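Local coordinates for protein choline kinase (Cryptosporidium parvum, PDB 3MES) that probably phosphorylates choline and ethanolamine at the expense of ATP, and is captured here with ADP, magnesium and a decamethonium ion, at residues P137-I140 / G146-E149; K60-W65 / P103-R108; E150-E155 / N280-D285; I53-C58 / I73-I78. One frame throughout, in Å; residues are numbered along the deposited sequence.

Interaction 1: P137-I140 / G146-E149. With ADP (adenosine-5'-diphosphate), chain I.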
# COMPACT_ATOMS: atom_id res chain seq x y z
N PRO B 137 -16.57 -3.24 2.78
CA PRO B 137 -17.07 -3.83 1.54
C PRO B 137 -18.37 -3.18 1.11
O PRO B 137 -19.22 -2.89 1.95
CB PRO B 137 -17.30 -5.30 1.92
CG PRO B 137 -16.37 -5.54 3.06
CD PRO B 137 -16.30 -4.25 3.82
N ASN B 138 -18.53 -2.95 -0.19
CA ASN B 138 -19.72 -2.31 -0.71
C ASN B 138 -21.00 -3.11 -0.44
O ASN B 138 -21.00 -4.33 -0.54
CB ASN B 138 -19.58 -2.05 -2.21
CG ASN B 138 -20.64 -1.12 -2.75
OD1 ASN B 138 -21.13 -1.29 -3.87
ND2 ASN B 138 -21.00 -0.12 -1.95
N ILE B 139 -22.07 -2.41 -0.09
CA ILE B 139 -23.38 -3.03 0.08
C ILE B 139 -24.15 -2.98 -1.23
O ILE B 139 -24.41 -1.90 -1.76
CB ILE B 139 -24.22 -2.33 1.17
CG1 ILE B 139 -23.59 -2.52 2.55
CG2 ILE B 139 -25.65 -2.85 1.17
CD1 ILE B 139 -24.30 -1.75 3.64
N ILE B 140 -24.53 -4.14 -1.74
CA ILE B 140 -25.27 -4.21 -2.99
C ILE B 140 -26.77 -4.24 -2.74
O ILE B 140 -27.55 -3.64 -3.48
CB ILE B 140 -24.85 -5.44 -3.82
CG1 ILE B 140 -23.35 -5.36 -4.14
CG2 ILE B 140 -25.67 -5.54 -5.09
CD1 ILE B 140 -22.77 -6.64 -4.70
N GLY B 146 -30.75 -9.46 6.59
CA GLY B 146 -29.42 -9.69 6.02
C GLY B 146 -28.97 -8.62 5.05
O GLY B 146 -29.48 -7.50 5.06
N ARG B 147 -28.00 -8.96 4.20
CA ARG B 147 -27.51 -8.04 3.19
C ARG B 147 -26.61 -8.73 2.17
O ARG B 147 -26.06 -9.79 2.43
CB ARG B 147 -26.77 -6.86 3.84
CG ARG B 147 -25.51 -7.24 4.61
CD ARG B 147 -24.81 -5.99 5.13
NE ARG B 147 -23.50 -6.26 5.71
CZ ARG B 147 -23.20 -6.11 6.99
NH1 ARG B 147 -24.12 -5.70 7.85
NH2 ARG B 147 -21.97 -6.38 7.42
N ILE B 148 -26.49 -8.12 1.00
CA ILE B 148 -25.59 -8.60 -0.04
C ILE B 148 -24.38 -7.68 -0.13
O ILE B 148 -24.52 -6.49 -0.40
CB ILE B 148 -26.28 -8.65 -1.41
CG1 ILE B 148 -27.52 -9.55 -1.36
CG2 ILE B 148 -25.32 -9.14 -2.49
CD1 ILE B 148 -28.29 -9.60 -2.67
N GLU B 149 -23.19 -8.23 0.12
CA GLU B 149 -21.97 -7.45 0.10
C GLU B 149 -21.09 -7.78 -1.09
O GLU B 149 -21.17 -8.88 -1.66
CB GLU B 149 -21.15 -7.69 1.37
CG GLU B 149 -21.87 -7.41 2.67
CD GLU B 149 -21.00 -7.71 3.87
OE1 GLU B 149 -19.78 -7.90 3.67
OE2 GLU B 149 -21.53 -7.75 5.00
PB ADP I . -19.37 -13.14 12.01
O1B ADP I . -20.23 -14.37 12.18
O2B ADP I . -20.13 -11.87 11.71
O3B ADP I . -18.30 -12.99 13.08
PA ADP I . -17.39 -12.49 10.09
O1A ADP I . -16.39 -12.21 11.19
O2A ADP I . -18.02 -11.35 9.33
O3A ADP I . -18.56 -13.44 10.66
O5' ADP I . -16.71 -13.49 9.04
C5' ADP I . -16.03 -12.99 7.90
C4' ADP I . -15.07 -14.07 7.43
O4' ADP I . -15.58 -14.63 6.22
C3' ADP I . -13.71 -13.47 7.12
O3' ADP I . -12.71 -14.11 7.91
C2' ADP I . -13.48 -13.74 5.65
O2' ADP I . -12.57 -14.84 5.51
C1' ADP I . -14.85 -14.11 5.11
N9 ADP I . -15.54 -12.89 4.64
C8 ADP I . -16.45 -12.19 5.33
N7 ADP I . -16.90 -11.12 4.62
C5 ADP I . -16.27 -11.14 3.44
C6 ADP I . -16.27 -10.30 2.22
N6 ADP I . -17.07 -9.21 2.13
N1 ADP I . -15.45 -10.66 1.20
C2 ADP I . -14.65 -11.74 1.29
N3 ADP I . -14.60 -12.55 2.36
C4 ADP I . -15.37 -12.31 3.45

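Interaction 2: K60-W65 / P103-R108. With ADP (adenosine-5'-diphosphate), chain I.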
# COMPACT_ATOMS: atom_id res chain seq x y z
N LYS B 60 -32.35 -10.92 -8.39
CA LYS B 60 -33.32 -9.83 -8.37
C LYS B 60 -32.70 -8.50 -7.97
O LYS B 60 -33.18 -7.44 -8.36
CB LYS B 60 -34.47 -10.18 -7.43
CG LYS B 60 -35.49 -9.07 -7.26
CD LYS B 60 -36.63 -9.51 -6.35
CE LYS B 60 -37.72 -8.45 -6.28
NZ LYS B 60 -38.91 -8.93 -5.53
N ASN B 61 -31.63 -8.56 -7.18
CA ASN B 61 -31.07 -7.36 -6.57
C ASN B 61 -29.66 -7.01 -7.04
O ASN B 61 -29.22 -5.87 -6.92
CB ASN B 61 -31.11 -7.48 -5.05
CG ASN B 61 -32.52 -7.57 -4.51
OD1 ASN B 61 -33.23 -6.57 -4.41
ND2 ASN B 61 -32.94 -8.78 -4.16
N ILE B 62 -28.94 -8.00 -7.57
CA ILE B 62 -27.58 -7.78 -8.05
C ILE B 62 -27.56 -7.41 -9.52
O ILE B 62 -27.87 -8.23 -10.38
CB ILE B 62 -26.70 -9.03 -7.85
CG1 ILE B 62 -26.80 -9.54 -6.41
CG2 ILE B 62 -25.26 -8.72 -8.23
CD1 ILE B 62 -26.00 -10.79 -6.16
N PRO B 63 -27.19 -6.16 -9.83
CA PRO B 63 -27.14 -5.68 -11.21
C PRO B 63 -26.44 -6.67 -12.13
O PRO B 63 -25.32 -7.09 -11.84
CB PRO B 63 -26.34 -4.38 -11.10
CG PRO B 63 -26.60 -3.90 -9.72
CD PRO B 63 -26.74 -5.13 -8.87
N GLY B 64 -27.09 -7.03 -13.23
CA GLY B 64 -26.50 -7.93 -14.22
C GLY B 64 -26.87 -9.39 -14.04
O GLY B 64 -26.75 -10.19 -14.97
N TRP B 65 -27.34 -9.73 -12.84
CA TRP B 65 -27.64 -11.12 -12.50
C TRP B 65 -29.06 -11.51 -12.91
O TRP B 65 -29.40 -12.69 -12.95
CB TRP B 65 -27.47 -11.34 -10.99
CG TRP B 65 -26.04 -11.40 -10.54
CD1 TRP B 65 -25.02 -10.60 -10.95
CD2 TRP B 65 -25.49 -12.30 -9.56
NE1 TRP B 65 -23.86 -10.95 -10.29
CE2 TRP B 65 -24.12 -11.99 -9.44
CE3 TRP B 65 -26.02 -13.33 -8.78
CZ2 TRP B 65 -23.28 -12.68 -8.57
CZ3 TRP B 65 -25.18 -14.01 -7.92
CH2 TRP B 65 -23.83 -13.68 -7.82
N PRO B 103 -19.03 -10.66 -9.99
CA PRO B 103 -19.06 -12.09 -10.29
C PRO B 103 -19.22 -12.92 -9.02
O PRO B 103 -19.83 -13.99 -9.05
CB PRO B 103 -17.70 -12.34 -10.93
CG PRO B 103 -16.82 -11.28 -10.37
CD PRO B 103 -17.69 -10.08 -10.21
N ARG B 104 -18.66 -12.44 -7.92
CA ARG B 104 -18.81 -13.08 -6.62
C ARG B 104 -19.36 -12.08 -5.61
O ARG B 104 -19.01 -10.90 -5.65
CB ARG B 104 -17.47 -13.64 -6.14
CG ARG B 104 -16.89 -14.74 -7.02
CD ARG B 104 -15.40 -14.96 -6.77
NE ARG B 104 -15.14 -15.62 -5.49
CZ ARG B 104 -15.19 -16.94 -5.31
NH1 ARG B 104 -15.52 -17.74 -6.31
NH2 ARG B 104 -14.93 -17.45 -4.11
N ILE B 105 -20.22 -12.55 -4.72
CA ILE B 105 -20.74 -11.70 -3.66
C ILE B 105 -20.76 -12.44 -2.33
O ILE B 105 -20.61 -13.66 -2.29
CB ILE B 105 -22.16 -11.16 -3.97
CG1 ILE B 105 -23.20 -12.28 -3.96
CG2 ILE B 105 -22.17 -10.40 -5.29
CD1 ILE B 105 -23.61 -12.72 -2.57
N LEU B 106 -20.93 -11.69 -1.25
CA LEU B 106 -20.99 -12.25 0.09
C LEU B 106 -22.41 -12.10 0.62
O LEU B 106 -22.88 -10.99 0.84
CB LEU B 106 -19.98 -11.54 1.01
CG LEU B 106 -19.74 -12.09 2.41
CD1 LEU B 106 -20.91 -11.80 3.33
CD2 LEU B 106 -19.42 -13.58 2.37
N PHE B 107 -23.09 -13.23 0.82
CA PHE B 107 -24.47 -13.21 1.30
C PHE B 107 -24.50 -13.39 2.81
O PHE B 107 -24.16 -14.45 3.32
CB PHE B 107 -25.29 -14.30 0.62
CG PHE B 107 -26.78 -14.07 0.67
CD1 PHE B 107 -27.44 -13.55 -0.43
CD2 PHE B 107 -27.50 -14.37 1.80
CE1 PHE B 107 -28.81 -13.34 -0.39
CE2 PHE B 107 -28.87 -14.16 1.85
CZ PHE B 107 -29.52 -13.64 0.75
N ARG B 108 -24.92 -12.35 3.52
CA ARG B 108 -24.90 -12.36 4.98
C ARG B 108 -26.30 -12.40 5.57
O ARG B 108 -27.11 -11.51 5.33
CB ARG B 108 -24.14 -11.14 5.51
CG ARG B 108 -24.14 -11.02 7.02
CD ARG B 108 -23.43 -9.74 7.47
NE ARG B 108 -22.01 -9.75 7.15
CZ ARG B 108 -21.07 -10.28 7.94
NH1 ARG B 108 -21.41 -10.84 9.09
NH2 ARG B 108 -19.80 -10.24 7.58
PB ADP I . -19.37 -13.14 12.01
O1B ADP I . -20.23 -14.37 12.18
O2B ADP I . -20.13 -11.87 11.71
O3B ADP I . -18.30 -12.99 13.08
PA ADP I . -17.39 -12.49 10.09
O1A ADP I . -16.39 -12.21 11.19
O2A ADP I . -18.02 -11.35 9.33
O3A ADP I . -18.56 -13.44 10.66
O5' ADP I . -16.71 -13.49 9.04
C5' ADP I . -16.03 -12.99 7.90
C4' ADP I . -15.07 -14.07 7.43
O4' ADP I . -15.58 -14.63 6.22
C3' ADP I . -13.71 -13.47 7.12
O3' ADP I . -12.71 -14.11 7.91
C2' ADP I . -13.48 -13.74 5.65
O2' ADP I . -12.57 -14.84 5.51
C1' ADP I . -14.85 -14.11 5.11
N9 ADP I . -15.54 -12.89 4.64
C8 ADP I . -16.45 -12.19 5.33
N7 ADP I . -16.90 -11.12 4.62
C5 ADP I . -16.27 -11.14 3.44
C6 ADP I . -16.27 -10.30 2.22
N6 ADP I . -17.07 -9.21 2.13
N1 ADP I . -15.45 -10.66 1.20
C2 ADP I . -14.65 -11.74 1.29
N3 ADP I . -14.60 -12.55 2.36
C4 ADP I . -15.37 -12.31 3.45

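Interaction 3: E150-E155 / N280-D285. With ADP (adenosine-5'-diphosphate), chain I; PT3 (N-propyl-tartramic acid), chain L.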
# COMPACT_ATOMS: atom_id res chain seq x y z
N GLU B 150 -20.23 -6.84 -1.45
CA GLU B 150 -19.16 -7.09 -2.40
C GLU B 150 -18.23 -8.14 -1.81
O GLU B 150 -17.83 -8.05 -0.64
CB GLU B 150 -18.39 -5.80 -2.65
CG GLU B 150 -17.00 -6.00 -3.23
CD GLU B 150 -16.21 -4.70 -3.28
OE1 GLU B 150 -16.56 -3.75 -2.55
OE2 GLU B 150 -15.23 -4.64 -4.06
N PHE B 151 -17.89 -9.16 -2.60
CA PHE B 151 -16.96 -10.17 -2.13
C PHE B 151 -15.52 -9.71 -2.33
O PHE B 151 -15.05 -9.60 -3.46
CB PHE B 151 -17.19 -11.51 -2.82
CG PHE B 151 -16.26 -12.60 -2.35
CD1 PHE B 151 -16.55 -13.33 -1.20
CD2 PHE B 151 -15.09 -12.88 -3.03
CE1 PHE B 151 -15.70 -14.32 -0.76
CE2 PHE B 151 -14.24 -13.87 -2.60
CZ PHE B 151 -14.54 -14.59 -1.46
N ILE B 152 -14.83 -9.45 -1.23
CA ILE B 152 -13.42 -9.10 -1.26
C ILE B 152 -12.59 -10.35 -1.49
O ILE B 152 -12.35 -11.12 -0.56
CB ILE B 152 -12.98 -8.44 0.06
CG1 ILE B 152 -13.88 -7.25 0.39
CG2 ILE B 152 -11.50 -8.04 -0.00
CD1 ILE B 152 -14.09 -6.28 -0.76
N ASP B 153 -12.16 -10.57 -2.72
CA ASP B 153 -11.43 -11.80 -3.05
C ASP B 153 -9.93 -11.62 -2.89
O ASP B 153 -9.28 -10.96 -3.69
CB ASP B 153 -11.78 -12.30 -4.46
CG ASP B 153 -11.21 -11.41 -5.55
OD1 ASP B 153 -11.28 -10.17 -5.40
OD2 ASP B 153 -10.70 -11.96 -6.55
N GLY B 154 -9.39 -12.24 -1.84
CA GLY B 154 -7.96 -12.21 -1.56
C GLY B 154 -7.66 -13.15 -0.42
O GLY B 154 -8.57 -13.69 0.20
N GLU B 155 -6.38 -13.36 -0.14
CA GLU B 155 -5.97 -14.24 0.94
C GLU B 155 -5.69 -13.46 2.21
O GLU B 155 -5.01 -12.43 2.17
CB GLU B 155 -4.74 -15.05 0.53
CG GLU B 155 -5.07 -16.25 -0.34
CD GLU B 155 -5.95 -17.25 0.39
OE1 GLU B 155 -5.49 -17.81 1.41
OE2 GLU B 155 -7.09 -17.47 -0.05
N ASN B 280 -3.75 -4.37 -3.33
CA ASN B 280 -3.71 -3.82 -1.97
C ASN B 280 -4.21 -4.78 -0.90
O ASN B 280 -4.74 -5.86 -1.20
CB ASN B 280 -4.50 -2.51 -1.90
CG ASN B 280 -5.96 -2.68 -2.28
OD1 ASN B 280 -6.85 -2.58 -1.44
ND2 ASN B 280 -6.21 -2.96 -3.56
N ILE B 281 -4.03 -4.38 0.35
CA ILE B 281 -4.58 -5.09 1.49
C ILE B 281 -5.86 -4.38 1.93
O ILE B 281 -5.90 -3.15 1.98
CB ILE B 281 -3.60 -5.13 2.67
CG1 ILE B 281 -2.23 -5.63 2.21
CG2 ILE B 281 -4.14 -6.00 3.79
CD1 ILE B 281 -1.16 -5.58 3.28
N ARG B 282 -6.90 -5.14 2.23
CA ARG B 282 -8.15 -4.54 2.67
C ARG B 282 -8.57 -5.02 4.05
O ARG B 282 -8.33 -6.17 4.42
CB ARG B 282 -9.26 -4.82 1.65
CG ARG B 282 -8.98 -4.23 0.28
CD ARG B 282 -10.26 -3.84 -0.41
NE ARG B 282 -10.97 -2.78 0.30
CZ ARG B 282 -12.14 -2.29 -0.07
NH1 ARG B 282 -12.74 -2.76 -1.16
NH2 ARG B 282 -12.72 -1.32 0.63
N MET B 283 -9.20 -4.12 4.80
CA MET B 283 -9.68 -4.44 6.14
C MET B 283 -11.11 -4.94 6.10
O MET B 283 -11.93 -4.45 5.32
CB MET B 283 -9.60 -3.20 7.04
CG MET B 283 -8.21 -2.58 7.16
SD MET B 283 -8.24 -1.01 8.05
CE MET B 283 -9.26 -0.01 6.97
N ILE B 284 -11.42 -5.93 6.93
CA ILE B 284 -12.80 -6.40 7.08
C ILE B 284 -13.15 -6.59 8.55
O ILE B 284 -12.32 -6.37 9.43
CB ILE B 284 -13.04 -7.73 6.32
CG1 ILE B 284 -12.04 -8.79 6.77
CG2 ILE B 284 -12.94 -7.51 4.82
CD1 ILE B 284 -12.40 -10.20 6.33
N ASP B 285 -14.40 -6.98 8.80
CA ASP B 285 -14.86 -7.25 10.16
C ASP B 285 -14.78 -6.00 11.04
O ASP B 285 -13.86 -5.86 11.84
CB ASP B 285 -14.07 -8.40 10.78
CG ASP B 285 -14.73 -8.95 12.03
OD1 ASP B 285 -14.07 -9.71 12.77
OD2 ASP B 285 -15.92 -8.64 12.26
PB ADP I . -19.37 -13.14 12.01
O1B ADP I . -20.23 -14.37 12.18
O2B ADP I . -20.13 -11.87 11.71
O3B ADP I . -18.30 -12.99 13.08
PA ADP I . -17.39 -12.49 10.09
O1A ADP I . -16.39 -12.21 11.19
O2A ADP I . -18.02 -11.35 9.33
O3A ADP I . -18.56 -13.44 10.66
O5' ADP I . -16.71 -13.49 9.04
C5' ADP I . -16.03 -12.99 7.90
C4' ADP I . -15.07 -14.07 7.43
O4' ADP I . -15.58 -14.63 6.22
C3' ADP I . -13.71 -13.47 7.12
O3' ADP I . -12.71 -14.11 7.91
C2' ADP I . -13.48 -13.74 5.65
O2' ADP I . -12.57 -14.84 5.51
C1' ADP I . -14.85 -14.11 5.11
N9 ADP I . -15.54 -12.89 4.64
C8 ADP I . -16.45 -12.19 5.33
N7 ADP I . -16.90 -11.12 4.62
C5 ADP I . -16.27 -11.14 3.44
C6 ADP I . -16.27 -10.30 2.22
N6 ADP I . -17.07 -9.21 2.13
N1 ADP I . -15.45 -10.66 1.20
C2 ADP I . -14.65 -11.74 1.29
N3 ADP I . -14.60 -12.55 2.36
C4 ADP I . -15.37 -12.31 3.45
O1 PT3 L . -15.10 -11.26 14.01
O11 PT3 L . -16.47 -12.32 15.42
C1 PT3 L . -15.38 -12.17 14.82
C2 PT3 L . -14.27 -13.18 15.11
O2 PT3 L . -14.74 -14.21 15.98
C3 PT3 L . -13.12 -12.42 15.77
O3 PT3 L . -12.84 -12.98 17.05
C4 PT3 L . -11.91 -12.55 14.85
O41 PT3 L . -11.11 -11.63 14.74
N4 PT3 L . -11.84 -13.71 14.19
C41 PT3 L . -10.75 -14.00 13.25
C42 PT3 L . -10.70 -15.51 12.98
C43 PT3 L . -9.34 -16.09 13.38

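Interaction 4: I53-C58 / I73-I78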
# COMPACT_ATOMS: atom_id res chain seq x y z
N ILE B 53 -33.67 -19.79 -2.65
CA ILE B 53 -34.16 -18.53 -2.10
C ILE B 53 -33.07 -17.47 -2.08
O ILE B 53 -33.34 -16.28 -2.23
CB ILE B 53 -34.71 -18.72 -0.67
CG1 ILE B 53 -36.10 -19.38 -0.72
CG2 ILE B 53 -34.79 -17.39 0.05
CD1 ILE B 53 -36.68 -19.68 0.65
N ILE B 54 -31.83 -17.91 -1.89
CA ILE B 54 -30.69 -17.01 -1.92
C ILE B 54 -30.40 -16.60 -3.36
O ILE B 54 -30.06 -15.45 -3.64
CB ILE B 54 -29.44 -17.67 -1.31
CG1 ILE B 54 -29.66 -17.96 0.17
CG2 ILE B 54 -28.22 -16.78 -1.51
CD1 ILE B 54 -28.56 -18.76 0.82
N ILE B 55 -30.56 -17.56 -4.28
CA ILE B 55 -30.33 -17.31 -5.70
C ILE B 55 -31.39 -16.40 -6.30
O ILE B 55 -31.09 -15.54 -7.12
CB ILE B 55 -30.25 -18.64 -6.48
CG1 ILE B 55 -29.09 -19.49 -5.96
CG2 ILE B 55 -30.10 -18.37 -7.97
CD1 ILE B 55 -28.82 -20.73 -6.78
N GLY B 56 -32.64 -16.58 -5.87
CA GLY B 56 -33.72 -15.69 -6.30
C GLY B 56 -33.47 -14.27 -5.81
O GLY B 56 -33.64 -13.31 -6.56
N ILE B 57 -33.07 -14.15 -4.56
CA ILE B 57 -32.78 -12.85 -3.97
C ILE B 57 -31.61 -12.16 -4.67
O ILE B 57 -31.59 -10.94 -4.81
CB ILE B 57 -32.48 -12.97 -2.46
CG1 ILE B 57 -33.76 -13.30 -1.70
CG2 ILE B 57 -31.85 -11.69 -1.93
CD1 ILE B 57 -33.55 -13.59 -0.22
N CYS B 58 -30.63 -12.95 -5.11
CA CYS B 58 -29.45 -12.42 -5.77
C CYS B 58 -29.73 -11.92 -7.19
O CYS B 58 -29.33 -10.82 -7.55
CB CYS B 58 -28.32 -13.46 -5.78
SG CYS B 58 -27.52 -13.74 -4.18
N ILE B 73 -24.91 -20.39 -11.22
CA ILE B 73 -24.71 -19.78 -9.91
C ILE B 73 -24.46 -20.85 -8.86
O ILE B 73 -25.20 -21.83 -8.77
CB ILE B 73 -25.93 -18.95 -9.49
CG1 ILE B 73 -26.29 -17.94 -10.59
CG2 ILE B 73 -25.67 -18.24 -8.17
CD1 ILE B 73 -27.56 -17.16 -10.31
N GLU B 74 -23.42 -20.66 -8.05
CA GLU B 74 -23.14 -21.60 -6.97
C GLU B 74 -23.15 -20.91 -5.61
O GLU B 74 -22.45 -19.92 -5.40
CB GLU B 74 -21.79 -22.29 -7.18
CG GLU B 74 -20.60 -21.47 -6.71
CD GLU B 74 -19.51 -22.33 -6.10
OE1 GLU B 74 -19.72 -23.56 -5.99
OE2 GLU B 74 -18.45 -21.78 -5.73
N VAL B 75 -23.97 -21.43 -4.71
CA VAL B 75 -24.00 -20.96 -3.33
C VAL B 75 -23.20 -21.90 -2.45
O VAL B 75 -23.49 -23.10 -2.38
CB VAL B 75 -25.43 -20.89 -2.79
CG1 VAL B 75 -25.42 -20.62 -1.29
CG2 VAL B 75 -26.24 -19.83 -3.53
N LYS B 76 -22.18 -21.38 -1.78
CA LYS B 76 -21.36 -22.21 -0.91
C LYS B 76 -21.18 -21.54 0.45
O LYS B 76 -20.56 -20.48 0.56
CB LYS B 76 -20.01 -22.51 -1.57
CG LYS B 76 -18.80 -21.94 -0.85
CD LYS B 76 -18.35 -22.88 0.26
CE LYS B 76 -17.14 -22.33 1.01
NZ LYS B 76 -15.89 -22.40 0.21
N GLN B 77 -21.75 -22.15 1.48
CA GLN B 77 -21.70 -21.60 2.83
C GLN B 77 -20.32 -21.76 3.46
O GLN B 77 -19.73 -22.84 3.41
CB GLN B 77 -22.76 -22.24 3.72
CG GLN B 77 -22.75 -21.73 5.15
CD GLN B 77 -23.98 -22.14 5.93
OE1 GLN B 77 -24.70 -23.05 5.52
NE2 GLN B 77 -24.22 -21.48 7.05
N ILE B 78 -19.82 -20.68 4.04
CA ILE B 78 -18.56 -20.72 4.78
C ILE B 78 -18.86 -20.62 6.26
O ILE B 78 -19.80 -19.93 6.66
CB ILE B 78 -17.62 -19.57 4.36
CG1 ILE B 78 -18.27 -18.22 4.64
CG2 ILE B 78 -17.26 -19.69 2.89
CD1 ILE B 78 -17.39 -17.04 4.27

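Interaction 1: P137-I140 / G146-E149
E149 runs alongside P137, the two side chains pointing the same way, and the tips of both come close to ADP N6. CB of E149 lies 3.9 Å from N138 O; the same carbonyl takes a CA-H...O contact from E149 CA at 3.3 Å. With chi1 at -57° CG stands beside the backbone N, anti to the carbonyl carbon, and it sits at the edge of the R147 guanidinium, in its plane. The chain then stays extended, and its carboxylate divides the work. OE2 receives R147 NE at 2.6 Å on its anti side, a salt bridge tilted 28° out of the carboxylate plane, with a weak second bond from R147 NH2. R108 adds another salt bridge to OE2, so this oxygen is gripped by two arginines, which should favour its negative charge. OE1 is 4.0 Å from P137 CB and accepts a weak bond from ADP N6 at 3.4 Å. R147 and E149 lie on the second strand of the antiparallel hairpin of strands 139-143 and 146-150, at one edge of the five-stranded sheet in the amino-terminal lobe, P137 and N138 leading into the first. I139 and E149 form a non-hydrogen-bonded pair. Next to it, I140 N donates to I148 O at 2.7 Å, and I140 CB packs against I148 CG2 at 4.0 Å. Helix 120-132 lies against the face carrying I139 and E149, and its F127 makes a cation-pi contact with R147.

Interaction 2: K60-W65 / P103-R108
I62 and W65 both reach I105, which joins the turn after helix 51-61 to strand 104-109, the middle strand of the antiparallel sheet in a protein-kinase-like amino-terminal lobe. The tight part is wholly apolar. I62 CD1 touches I105 CG1 at 3.9 Å and also rests 3.6 Å above one face of the W65 ring, displaced toward its rim. I105 carries CG1 between its backbone N and carbonyl carbon (chi1 68°), which sends CG1 and CG2 together to meet that methyl, while W65 CZ2 comes within 4.1 Å of I105 CG2. A type II turn from I62 to W65, closed by W65 N to I62 O at 2.9 Å, brings both side chains round to the sheet; I148 and V89 on the flanking strands extend the buried patch. The solvent side of the contact is at P103, which is exposed. There CZ2 of the indole meets P103 O obliquely at 3.7 Å, and the polar edge of the ring is tied to the backbone by NE1 bonding H102 O. L106 and R108 serve the nucleotide: L106 CG lies against the adenine, and R108 NH2 donates to ADP O2A at 2.7 Å, nearly straight at 174°.

Interaction 3: E150-E155 / N280-D285
E150 holds its carboxylate near R282 without closing a salt bridge: OE1 is 4.2 Å from R282 NH1, the two planes are 69° apart, and the side chains cross at about a right angle. The same OE1 accepts a bond from N138 N, which anchors it. In the backbone, E150 O takes ADP N6 at 3.1 Å. Next comes F151, with ADP C2 3.4 Å above one face of its ring, offset toward the rim. I152 turns its N to ADP N1, a bond of 2.8 Å. This pairing of N6 and N1 with one residue's carbonyl and the N-H two residues on is what a kinase hinge does, and the loop after strand 146-150 links the small sheeted lobe to the rest of the enzyme. The I152 side chain touches both the nucleotide and R282: CB lies 3.5 Å from ADP N1, and CD1 reaches R282 NH1 at 3.8 Å. R282 gets there from strand 281-283 by bends at chi2 and chi3 (63°), which swing its guanidinium across the isoleucine tip; N279 of the second subunit packs on this arginine. Further on, I284 CD1 touches the ribose at ADP C3', 3.6 Å away.

Interaction 4: I53-C58 / I73-I78
I55 has chi1 at -61°, which places CG1 beside its backbone N and CG2 beside the carbonyl carbon, and the two branches go to different residues of the strand. CG2 meets I73 CD1 at 3.7 Å, the side chains sliding past each other in opposite directions. CG1 touches V75 CG2 at 3.8 Å. On V75 the first torsion (170°) puts CG1 anti to the backbone N and turns CG2 toward the helix, where that one methyl serves two isoleucines: besides I55 it approaches I54 CG2 at 4.2 Å. All of this is hydrocarbon packing, one side of the helix against one face of the sheet, with I54, I55 and I73 buried. The nearest CA atoms are those of I55 and I73, 7.4 Å apart, and the helix and strand axes approach to 9.4 Å with their directions at 123°. Strand 73-78 is an outermost strand of the antiparallel sheet of the amino-terminal lobe, bonded to strand 85-91. Helix 51-61 lies over that face and spans several strands, since I57 and C58 also pack on F107 of strand 104-109, while C58 meets W65 in the loop that follows the helix.

In the fold
Interactions 1, 2 and 4 share the five-stranded sheet, and interactions 2 and 4 also share helix 51-61, their centres about 9 Å apart. Where they meet, F107 CD1 is 3.5 Å from I54 CG2. Strands 104-109 and 146-150 are neighbours, so interaction 2 runs into interaction 1 through a probable bond from L106 N to E149 O at 2.9 Å. Interaction 1 passes on to interaction 3 through E150 N and N138 O, 2.8 Å apart. Interactions 1, 2 and 3 all touch ADP: 1 at N6, 2 at the adenine and the phosphates, 3 at the adenine and the ribose. Interaction 4 lies farther off, the side chain of V75 about 14 Å from ADP, although I78 at the end of its segment touches the nucleotide.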